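Local coordinates for ribose transcriptional regulator (Enterococcus faecium DO, PDB 4RK1), which binds ribose in its sugar-binding domain and probably acts as a LacI-family repressor that controls transcription through DNA binding, at residues I79-L93 and K96-D108. Residues are numbered along the deposited sequence; the frame is centred on the assembly and turned at random.
Sequences INENLKKQGRPFIVL and KKSEGFSDAVRTD
S102 lies over one face of the F90 ring: its CB is 3.7 Å from the ring centroid and 28° off the normal, displaced toward the rim, which qualifies as a CH-pi contact. At the ring edge, in plane, stand E99 CB and, from its own segment, V92 CG1 and R88 O. F90 takes chi1 64°, CG between backbone N and carbonyl carbon, which turns one face to S102 and the edge to E99. The second flat group, the R106 guanidinium, is held in its plane by K96 O, which accepts from both NH1 and NH2, and by S98 OG, 3.1 Å from NH2 in a nearly straight bond (165°). Three bonds to two acceptors hold the group, and NE adds a salt bridge to E263 of strand 263-271, while V92 CG2 approaches NH2 obliquely.

V92 is wedged between the loop and the strand; its CG2 lies 3.5 Å from A104 CB, tighter than usual carbon packing. K96 bends at chi2 so that CE meets I79 CD1 tip to tip, and its NZ forms a salt bridge with E99 OE2 at 2.7 Å, through the anti lone pair. The extended K84 chain delivers NZ to G100 O (2.7 Å) from above the carbonyl plane; a water joins NZ to N80 OD1 and E99 OE1.

Parallel pairing is established by V92 N to D103 O (3.0 Å) and V105 N to V92 O (3.1 Å). F90 O and D103 N, 3.6 Å apart, are linked instead by a water that also reaches D103 OD2. D103 OD1 turns elsewhere, to E262 N and R253. On the I91, D103 and V105 face, helix 239-255 packs against I91 and V105; strand 66-69 flanks 90-93, and strand 263-271 follows 103-107 in the sheet of this periplasmic-binding-protein-like fold.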
loop_
_atom_site.group_PDB
_atom_site.type_symbol
_atom_site.label_atom_id
_atom_site.label_comp_id
_atom_site.label_asym_id
_atom_site.label_seq_id
_atom_site.Cartn_x
_atom_site.Cartn_y
_atom_site.Cartn_z
ATOM N N ILE B 79 -18.375 17.785 -9.976
ATOM C CA ILE B 79 -19.284 17.419 -8.885
ATOM C C ILE B 79 -20.699 17.945 -9.157
ATOM O O ILE B 79 -21.683 17.213 -9.027
ATOM C CB ILE B 79 -18.754 17.916 -7.524
ATOM C CG1 ILE B 79 -17.537 17.069 -7.118
ATOM C CG2 ILE B 79 -19.838 17.811 -6.452
ATOM C CD1 ILE B 79 -16.749 17.634 -5.967
ATOM N N ASN B 80 -20.790 19.215 -9.534
ATOM C CA ASN B 80 -22.083 19.822 -9.866
ATOM C C ASN B 80 -22.772 19.105 -11.009
ATOM O O ASN B 80 -23.935 18.725 -10.906
ATOM C CB ASN B 80 -21.900 21.286 -10.246
ATOM C CG ASN B 80 -21.546 22.155 -9.063
ATOM O OD1 ASN B 80 -21.533 21.702 -7.918
ATOM N ND2 ASN B 80 -21.258 23.413 -9.332
ATOM N N GLU B 81 -22.034 18.897 -12.094
ATOM C CA GLU B 81 -22.602 18.327 -13.310
ATOM C C GLU B 81 -23.085 16.896 -13.113
ATOM O O GLU B 81 -24.090 16.493 -13.691
ATOM C CB GLU B 81 -21.573 18.389 -14.451
ATOM C CG GLU B 81 -22.024 17.757 -15.763
ATOM C CD GLU B 81 -23.266 18.416 -16.341
ATOM O OE1 GLU B 81 -23.430 19.642 -16.174
ATOM O OE2 GLU B 81 -24.077 17.707 -16.966
ATOM N N ASN B 82 -22.383 16.130 -12.282
ATOM C CA ASN B 82 -22.673 14.711 -12.152
ATOM C C ASN B 82 -23.340 14.338 -10.835
ATOM O O ASN B 82 -24.425 13.752 -10.826
ATOM C CB ASN B 82 -21.381 13.927 -12.368
ATOM C CG ASN B 82 -20.819 14.122 -13.769
ATOM O OD1 ASN B 82 -21.400 13.650 -14.743
ATOM N ND2 ASN B 82 -19.704 14.830 -13.880
ATOM N N LEU B 83 -22.716 14.678 -9.712
ATOM C CA LEU B 83 -23.251 14.229 -8.423
ATOM C C LEU B 83 -24.518 14.986 -8.011
ATOM O O LEU B 83 -25.531 14.382 -7.620
ATOM C CB LEU B 83 -22.189 14.331 -7.338
ATOM C CG LEU B 83 -20.841 13.632 -7.590
ATOM C CD1 LEU B 83 -20.052 13.510 -6.288
ATOM C CD2 LEU B 83 -21.019 12.280 -8.247
ATOM N N LYS B 84 -24.460 16.307 -8.091
ATOM C CA LYS B 84 -25.576 17.128 -7.639
ATOM C C LYS B 84 -26.780 16.980 -8.566
ATOM O O LYS B 84 -27.898 16.726 -8.107
ATOM C CB LYS B 84 -25.140 18.586 -7.491
ATOM C CG LYS B 84 -24.153 18.756 -6.349
ATOM C CD LYS B 84 -23.898 20.200 -5.978
ATOM C CE LYS B 84 -22.986 20.252 -4.758
ATOM N NZ LYS B 84 -22.645 21.630 -4.335
ATOM N N LYS B 85 -26.554 17.086 -9.868
ATOM C CA LYS B 85 -27.633 16.859 -10.830
ATOM C C LYS B 85 -28.309 15.511 -10.651
ATOM O O LYS B 85 -29.519 15.416 -10.812
ATOM C CB LYS B 85 -27.134 16.978 -12.271
ATOM C CG LYS B 85 -26.868 18.397 -12.709
ATOM C CD LYS B 85 -26.726 18.488 -14.223
ATOM C CE LYS B 85 -26.442 19.920 -14.662
ATOM N NZ LYS B 85 -26.384 20.020 -16.154
ATOM N N GLN B 86 -27.540 14.472 -10.316
ATOM C CA GLN B 86 -28.105 13.125 -10.207
ATOM C C GLN B 86 -28.394 12.693 -8.782
ATOM O O GLN B 86 -28.669 11.517 -8.549
ATOM C CB GLN B 86 -27.193 12.099 -10.892
ATOM C CG GLN B 86 -26.914 12.399 -12.362
ATOM C CD GLN B 86 -28.183 12.476 -13.196
ATOM O OE1 GLN B 86 -29.144 11.751 -12.952
ATOM N NE2 GLN B 86 -28.189 13.355 -14.181
ATOM N N GLY B 87 -28.311 13.629 -7.832
ATOM C CA GLY B 87 -28.660 13.350 -6.436
ATOM C C GLY B 87 -27.801 12.288 -5.769
ATOM O O GLY B 87 -28.307 11.473 -5.001
ATOM N N ARG B 88 -26.505 12.285 -6.070
ATOM C CA ARG B 88 -25.562 11.354 -5.432
ATOM C C ARG B 88 -24.827 12.110 -4.317
ATOM O O ARG B 88 -24.023 13.013 -4.596
ATOM C CB ARG B 88 -24.556 10.803 -6.452
ATOM C CG ARG B 88 -25.162 10.309 -7.762
ATOM C CD ARG B 88 -26.162 9.168 -7.570
ATOM N NE ARG B 88 -26.903 8.953 -8.817
ATOM C CZ ARG B 88 -26.443 8.303 -9.884
ATOM N NH1 ARG B 88 -25.235 7.735 -9.882
ATOM N NH2 ARG B 88 -27.209 8.204 -10.964
ATOM N N PRO B 89 -25.119 11.777 -3.051
ATOM C CA PRO B 89 -24.465 12.497 -1.967
ATOM C C PRO B 89 -22.982 12.159 -1.887
ATOM O O PRO B 89 -22.556 11.116 -2.388
ATOM C CB PRO B 89 -25.190 11.989 -0.720
ATOM C CG PRO B 89 -25.675 10.637 -1.096
ATOM C CD PRO B 89 -26.033 10.736 -2.544
ATOM N N PHE B 90 -22.202 13.047 -1.289
ATOM C CA PHE B 90 -20.771 12.819 -1.181
ATOM C C PHE B 90 -20.149 13.436 0.058
ATOM O O PHE B 90 -20.701 14.362 0.659
ATOM C CB PHE B 90 -20.048 13.305 -2.443
ATOM C CG PHE B 90 -20.139 14.785 -2.663
ATOM C CD1 PHE B 90 -21.286 15.351 -3.208
ATOM C CD2 PHE B 90 -19.086 15.617 -2.323
ATOM C CE1 PHE B 90 -21.375 16.718 -3.407
ATOM C CE2 PHE B 90 -19.167 16.989 -2.521
ATOM C CZ PHE B 90 -20.322 17.539 -3.050
ATOM N N ILE B 91 -18.994 12.883 0.424
ATOM C CA ILE B 91 -18.187 13.336 1.533
ATOM C C ILE B 91 -16.881 13.826 0.957
ATOM O O ILE B 91 -16.380 13.239 0.005
ATOM C CB ILE B 91 -17.846 12.192 2.509
ATOM C CG1 ILE B 91 -19.101 11.430 2.933
ATOM C CG2 ILE B 91 -17.109 12.735 3.722
ATOM C CD1 ILE B 91 -20.151 12.277 3.613
ATOM N N VAL B 92 -16.329 14.885 1.543
ATOM C CA VAL B 92 -15.016 15.391 1.144
ATOM C C VAL B 92 -14.068 15.290 2.326
ATOM O O VAL B 92 -14.467 15.410 3.476
ATOM C CB VAL B 92 -15.052 16.856 0.641
ATOM C CG1 VAL B 92 -15.928 16.975 -0.593
ATOM C CG2 VAL B 92 -15.536 17.808 1.724
ATOM N N LEU B 93 -12.803 15.056 2.032
ATOM C CA LEU B 93 -11.803 14.998 3.063
ATOM C C LEU B 93 -10.433 15.181 2.455
ATOM O O LEU B 93 -10.278 15.250 1.234
ATOM C CB LEU B 93 -11.860 13.659 3.788
ATOM C CG LEU B 93 -11.567 12.379 3.010
ATOM C CD1 LEU B 93 -11.064 11.306 3.959
ATOM C CD2 LEU B 93 -12.787 11.862 2.278
ATOM N N LYS B 96 -9.160 17.199 -0.765
ATOM C CA LYS B 96 -10.309 17.818 -1.447
ATOM C C LYS B 96 -10.926 18.971 -0.643
ATOM O O LYS B 96 -11.270 18.804 0.529
ATOM C CB LYS B 96 -11.375 16.755 -1.717
ATOM C CG LYS B 96 -12.669 17.272 -2.329
ATOM C CD LYS B 96 -12.454 17.744 -3.762
ATOM C CE LYS B 96 -13.707 18.402 -4.315
ATOM N NZ LYS B 96 -13.673 19.857 -4.080
ATOM N N LYS B 97 -11.105 20.125 -1.287
ATOM C CA LYS B 97 -11.684 21.301 -0.637
ATOM C C LYS B 97 -13.172 21.103 -0.377
ATOM O O LYS B 97 -13.826 20.303 -1.044
ATOM C CB LYS B 97 -11.479 22.566 -1.483
ATOM C CG LYS B 97 -12.311 22.637 -2.758
ATOM C CD LYS B 97 -12.489 24.069 -3.239
ATOM C CE LYS B 97 -13.444 24.129 -4.422
ATOM N NZ LYS B 97 -14.165 25.429 -4.519
ATOM N N SER B 98 -13.698 21.848 0.582
ATOM C CA SER B 98 -15.108 21.766 0.940
ATOM C C SER B 98 -16.010 22.186 -0.218
ATOM O O SER B 98 -15.599 22.933 -1.106
ATOM C CB SER B 98 -15.393 22.573 2.216
ATOM O OG SER B 98 -14.956 21.829 3.356
ATOM N N GLU B 99 -17.221 21.644 -0.217
ATOM C CA GLU B 99 -18.205 21.878 -1.268
ATOM C C GLU B 99 -19.542 22.080 -0.581
ATOM O O GLU B 99 -19.818 21.439 0.433
ATOM C CB GLU B 99 -18.305 20.660 -2.196
ATOM C CG GLU B 99 -17.067 20.384 -3.040
ATOM C CD GLU B 99 -16.886 21.370 -4.182
ATOM O OE1 GLU B 99 -17.790 22.189 -4.431
ATOM O OE2 GLU B 99 -15.828 21.324 -4.837
ATOM N N GLY B 100 -20.373 22.958 -1.133
ATOM C CA GLY B 100 -21.725 23.139 -0.627
ATOM C C GLY B 100 -22.528 21.852 -0.696
ATOM O O GLY B 100 -22.426 21.090 -1.659
ATOM N N PHE B 101 -23.337 21.625 0.330
ATOM C CA PHE B 101 -24.207 20.469 0.424
ATOM C C PHE B 101 -23.430 19.157 0.352
ATOM O O PHE B 101 -23.797 18.214 -0.365
ATOM C CB PHE B 101 -25.325 20.537 -0.627
ATOM C CG PHE B 101 -26.262 21.709 -0.451
ATOM C CD1 PHE B 101 -26.672 22.116 0.815
ATOM C CD2 PHE B 101 -26.762 22.383 -1.559
ATOM C CE1 PHE B 101 -27.548 23.179 0.971
ATOM C CE2 PHE B 101 -27.639 23.447 -1.406
ATOM C CZ PHE B 101 -28.030 23.843 -0.139
ATOM N N SER B 102 -22.346 19.124 1.113
ATOM C CA SER B 102 -21.605 17.898 1.374
ATOM C C SER B 102 -21.176 17.931 2.830
ATOM O O SER B 102 -21.093 18.996 3.437
ATOM C CB SER B 102 -20.376 17.799 0.474
ATOM O OG SER B 102 -19.439 18.827 0.749
ATOM N N ASP B 103 -20.935 16.758 3.391
ATOM C CA ASP B 103 -20.309 16.646 4.692
ATOM C C ASP B 103 -18.818 16.452 4.473
ATOM O O ASP B 103 -18.396 16.049 3.398
ATOM C CB ASP B 103 -20.899 15.466 5.446
ATOM C CG ASP B 103 -22.406 15.547 5.546
ATOM O OD1 ASP B 103 -22.898 16.394 6.318
ATOM O OD2 ASP B 103 -23.096 14.755 4.859
ATOM N N ALA B 104 -18.027 16.768 5.487
ATOM C CA ALA B 104 -16.577 16.655 5.403
ATOM C C ALA B 104 -16.026 16.057 6.680
ATOM O O ALA B 104 -16.629 16.198 7.753
ATOM C CB ALA B 104 -15.962 18.020 5.161
ATOM N N VAL B 105 -14.886 15.371 6.557
ATOM C CA VAL B 105 -14.106 14.930 7.715
ATOM C C VAL B 105 -12.674 15.357 7.476
ATOM O O VAL B 105 -12.127 15.114 6.405
ATOM C CB VAL B 105 -14.041 13.402 7.888
ATOM C CG1 VAL B 105 -13.574 13.079 9.309
ATOM C CG2 VAL B 105 -15.363 12.759 7.574
ATOM N N ARG B 106 -12.067 15.964 8.486
ATOM C CA ARG B 106 -10.709 16.452 8.377
ATOM C C ARG B 106 -9.938 16.118 9.631
ATOM O O ARG B 106 -10.521 15.839 10.667
ATOM C CB ARG B 106 -10.730 17.959 8.140
ATOM C CG ARG B 106 -11.647 18.323 6.989
ATOM C CD ARG B 106 -11.126 19.461 6.174
ATOM N NE ARG B 106 -12.017 19.762 5.064
ATOM C CZ ARG B 106 -11.842 19.393 3.797
ATOM N NH1 ARG B 106 -10.798 18.661 3.424
ATOM N NH2 ARG B 106 -12.733 19.764 2.885
ATOM N N THR B 107 -8.620 16.127 9.526
ATOM C CA THR B 107 -7.787 15.976 10.694
ATOM C C THR B 107 -7.066 17.301 10.907
ATOM O O THR B 107 -7.048 18.139 10.019
ATOM C CB THR B 107 -6.813 14.812 10.539
ATOM O OG1 THR B 107 -5.946 15.060 9.428
ATOM C CG2 THR B 107 -7.581 13.517 10.304
ATOM N N ASP B 108 -6.469 17.482 12.077
ATOM C CA ASP B 108 -5.905 18.783 12.454
ATOM C C ASP B 108 -4.469 18.940 11.960
ATOM O O ASP B 108 -3.507 18.792 12.719
ATOM C CB ASP B 108 -5.973 18.968 13.980
ATOM C CG ASP B 108 -5.905 20.431 14.395
ATOM O OD1 ASP B 108 -5.369 21.286 13.631
ATOM O OD2 ASP B 108 -6.390 20.724 15.506
HETATM O O HOH W 1 -20.293 21.896 -5.662
HETATM O O HOH W 2 -22.979 14.516 2.229
HETATM O O HOH W 3 -24.145 15.380 -0.207
#